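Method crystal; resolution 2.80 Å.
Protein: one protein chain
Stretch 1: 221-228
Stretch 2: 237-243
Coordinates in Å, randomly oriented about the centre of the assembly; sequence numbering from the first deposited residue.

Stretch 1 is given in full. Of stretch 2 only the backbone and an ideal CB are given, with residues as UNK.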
# COMPACT_ATOMS: atom_id res chain seq x y z
N THR A 221 -8.24 16.12 7.25
CA THR A 221 -9.29 15.25 6.71
C THR A 221 -8.73 14.51 5.47
O THR A 221 -9.01 13.32 5.30
CB THR A 221 -10.53 16.15 6.42
OG1 THR A 221 -11.30 16.16 7.61
CG2 THR A 221 -11.36 15.69 5.22
N LEU A 222 -7.94 15.21 4.64
CA LEU A 222 -7.32 14.66 3.44
C LEU A 222 -6.05 13.90 3.84
O LEU A 222 -5.33 14.32 4.75
CB LEU A 222 -7.00 15.79 2.43
CG LEU A 222 -8.17 16.69 2.00
CD1 LEU A 222 -7.67 18.03 1.49
CD2 LEU A 222 -9.02 16.01 0.94
N GLY A 223 -5.78 12.78 3.17
CA GLY A 223 -4.63 11.94 3.48
C GLY A 223 -3.39 12.24 2.68
O GLY A 223 -2.85 11.33 2.05
N TYR A 224 -2.91 13.52 2.67
CA TYR A 224 -1.67 13.87 1.95
C TYR A 224 -0.54 13.04 2.49
O TYR A 224 -0.31 13.05 3.70
CB TYR A 224 -1.33 15.36 2.07
CG TYR A 224 -2.24 16.27 1.28
CD1 TYR A 224 -2.11 16.38 -0.10
CD2 TYR A 224 -3.16 17.09 1.92
CE1 TYR A 224 -2.90 17.27 -0.83
CE2 TYR A 224 -3.96 17.98 1.19
CZ TYR A 224 -3.84 18.06 -0.18
OH TYR A 224 -4.59 18.94 -0.92
N GLY A 225 0.10 12.27 1.62
CA GLY A 225 1.21 11.39 1.99
C GLY A 225 0.88 9.91 2.04
O GLY A 225 1.77 9.11 2.34
N ASP A 226 -0.40 9.51 1.73
CA ASP A 226 -0.77 8.08 1.68
C ASP A 226 0.16 7.36 0.69
O ASP A 226 0.52 6.20 0.90
CB ASP A 226 -2.24 7.91 1.29
CG ASP A 226 -3.25 8.25 2.37
OD1 ASP A 226 -2.90 8.17 3.57
OD2 ASP A 226 -4.40 8.59 2.02
N THR A 227 0.54 8.08 -0.40
CA THR A 227 1.57 7.70 -1.36
C THR A 227 2.52 8.90 -1.40
O THR A 227 2.14 10.02 -1.01
CB THR A 227 1.01 7.31 -2.72
OG1 THR A 227 0.56 8.48 -3.40
CG2 THR A 227 -0.08 6.28 -2.62
N MSE A 228 3.76 8.67 -1.84
CA MSE A 228 4.79 9.70 -1.89
C MSE A 228 5.68 9.57 -3.09
O MSE A 228 5.70 8.54 -3.76
CB MSE A 228 5.66 9.56 -0.65
CG MSE A 228 5.28 10.47 0.45
SE MSE A 228 6.06 9.98 2.16
CE MSE A 228 7.51 9.18 1.67
N UNK A 237 7.04 14.67 -2.55
CA UNK A 237 5.67 14.94 -2.99
C UNK A 237 4.75 13.99 -2.26
O UNK A 237 5.09 12.83 -2.09
CB UNK A 237 5.52 14.79 -4.51
N UNK A 238 3.64 14.53 -1.73
CA UNK A 238 2.64 13.84 -0.91
C UNK A 238 1.30 13.90 -1.63
O UNK A 238 0.82 15.00 -1.88
CB UNK A 238 2.54 14.46 0.48
N UNK A 239 0.72 12.75 -2.01
CA UNK A 239 -0.55 12.74 -2.75
C UNK A 239 -1.70 12.25 -1.91
O UNK A 239 -1.51 11.59 -0.89
CB UNK A 239 -0.43 11.87 -4.00
N UNK A 240 -2.92 12.52 -2.40
CA UNK A 240 -4.16 12.05 -1.80
C UNK A 240 -5.26 12.15 -2.81
O UNK A 240 -5.08 12.78 -3.85
CB UNK A 240 -4.51 12.84 -0.54
N UNK A 241 -6.40 11.52 -2.51
CA UNK A 241 -7.60 11.61 -3.32
C UNK A 241 -8.76 11.94 -2.43
O UNK A 241 -8.74 11.66 -1.23
CB UNK A 241 -7.86 10.31 -4.09
N UNK A 242 -9.75 12.60 -3.01
CA UNK A 242 -11.02 12.97 -2.39
C UNK A 242 -12.07 12.88 -3.49
O UNK A 242 -11.97 13.63 -4.45
CB UNK A 242 -10.97 14.36 -1.76
N UNK A 243 -13.00 11.90 -3.42
CA UNK A 243 -14.00 11.67 -4.48
C UNK A 243 -13.31 11.45 -5.84
O UNK A 243 -13.67 12.06 -6.86
CB UNK A 243 -14.97 12.85 -4.57

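Position 237 has extended backbone angles (-83/134), and its CB points sideways, 5.4 Å from C of Met 228. Stretch 1 sets little limit here. The residue is Tyr 237, whose ring leads away and whose OH is hydrogen-bonded elsewhere in the structure. Its contact with stretch 1 is made by the backbone: O of Tyr 237 lies 3.2 Å from CA of Met 228, a CA-H...O contact with 131° at the hydrogen.

Position 238 pairs with Met 228 as an antiparallel, non-hydrogen-bonded pair. The ideal CB sits on the same face of the sheet as the Met 228 side chain, 3.5 Å from N of Gly 225 and 3.9 Å from C of Tyr 224. Around it lie the methylenes of Tyr 224 and of the selenomethionine, so a mid-sized aliphatic such as Leu, Ile, Val or Met would suit. It is Leu 238. Its CD2 reaches CG of Met 228 at 3.7 Å, and its CB stands 4.3 Å from CB of Tyr 224.

At 239 the backbone does the fastening. Its N donates to O of Thr 227 (3.2 Å, 173°), while its O accepts from N of Gly 225 (3.1 Å, 149°), within the type II turn from Gly 223 to Asp 226. The ideal CB is 3.6 Å from OG1 of Thr 227, on that residue's face of the sheet; beta-branched or aromatic residues, at home in strands, are plausible. Tyr 239 occupies it, bringing its ring edge to Met 228, with CE1 of Tyr 239 4.3 Å from C of Met 228.

Position 240 points toward stretch 1. The ideal CB is 3.4 Å from O of Gly 223, 3.7 Å from N of Tyr 224 and near the Tyr 224 ring. Backbone polar atoms beside an aromatic face favour a small side chain, with Thr, Ser, Val or Ala all reasonable; Thr can address both surroundings. The residue is Thr 240. Its CG2 lies 3.8 Å from the centroid of the Tyr 224 ring, 17° off the normal, a CH-pi contact over the face. Its OG1 lies 3.0 Å from N of Gly 223.

At 241, CB points away and stretch 1 offers nothing within 5.5 Å, so many residues would fit; it is Thr 241.

Position 242 again points toward stretch 1, its ideal CB 3.7 Å from CD2 of Leu 222. A small side chain, polar or not, or a modest aliphatic would suit. CB of Ser 242 packs against CD2 of Leu 222 at 3.7 Å, while OG bonds elsewhere in the structure.

Position 243 is out of reach, and its positive phi (56/47) favours Gly, Asn or Asp. It is Asn 243.

Stretch 2 (237-243) YLYTTSN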
# COMPACT_ATOMS: atom_id res chain seq x y z
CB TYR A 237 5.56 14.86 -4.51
CG TYR A 237 6.20 16.07 -5.15
CD1 TYR A 237 7.58 16.12 -5.33
CD2 TYR A 237 5.47 17.23 -5.38
CE1 TYR A 237 8.21 17.28 -5.79
CE2 TYR A 237 6.09 18.39 -5.85
CZ TYR A 237 7.46 18.41 -6.04
OH TYR A 237 8.05 19.54 -6.54
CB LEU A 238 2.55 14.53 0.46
CG LEU A 238 3.86 14.95 1.11
CD1 LEU A 238 3.63 16.12 2.02
CD2 LEU A 238 4.48 13.81 1.83
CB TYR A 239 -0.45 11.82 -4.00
CG TYR A 239 0.71 12.15 -4.89
CD1 TYR A 239 1.98 11.67 -4.61
CD2 TYR A 239 0.56 13.01 -5.97
CE1 TYR A 239 3.08 12.05 -5.38
CE2 TYR A 239 1.65 13.39 -6.75
CZ TYR A 239 2.91 12.90 -6.45
OH TYR A 239 4.01 13.26 -7.19
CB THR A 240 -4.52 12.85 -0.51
OG1 THR A 240 -5.47 12.09 0.27
CG2 THR A 240 -5.04 14.28 -0.81
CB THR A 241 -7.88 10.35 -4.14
OG1 THR A 241 -7.83 9.19 -3.31
CG2 THR A 241 -6.95 10.20 -5.33
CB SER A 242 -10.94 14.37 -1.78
OG SER A 242 -12.06 14.64 -0.95
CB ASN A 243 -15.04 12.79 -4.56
CG ASN A 243 -16.08 12.67 -3.49
OD1 ASN A 243 -17.20 12.21 -3.75
ND2 ASN A 243 -15.72 13.06 -2.27
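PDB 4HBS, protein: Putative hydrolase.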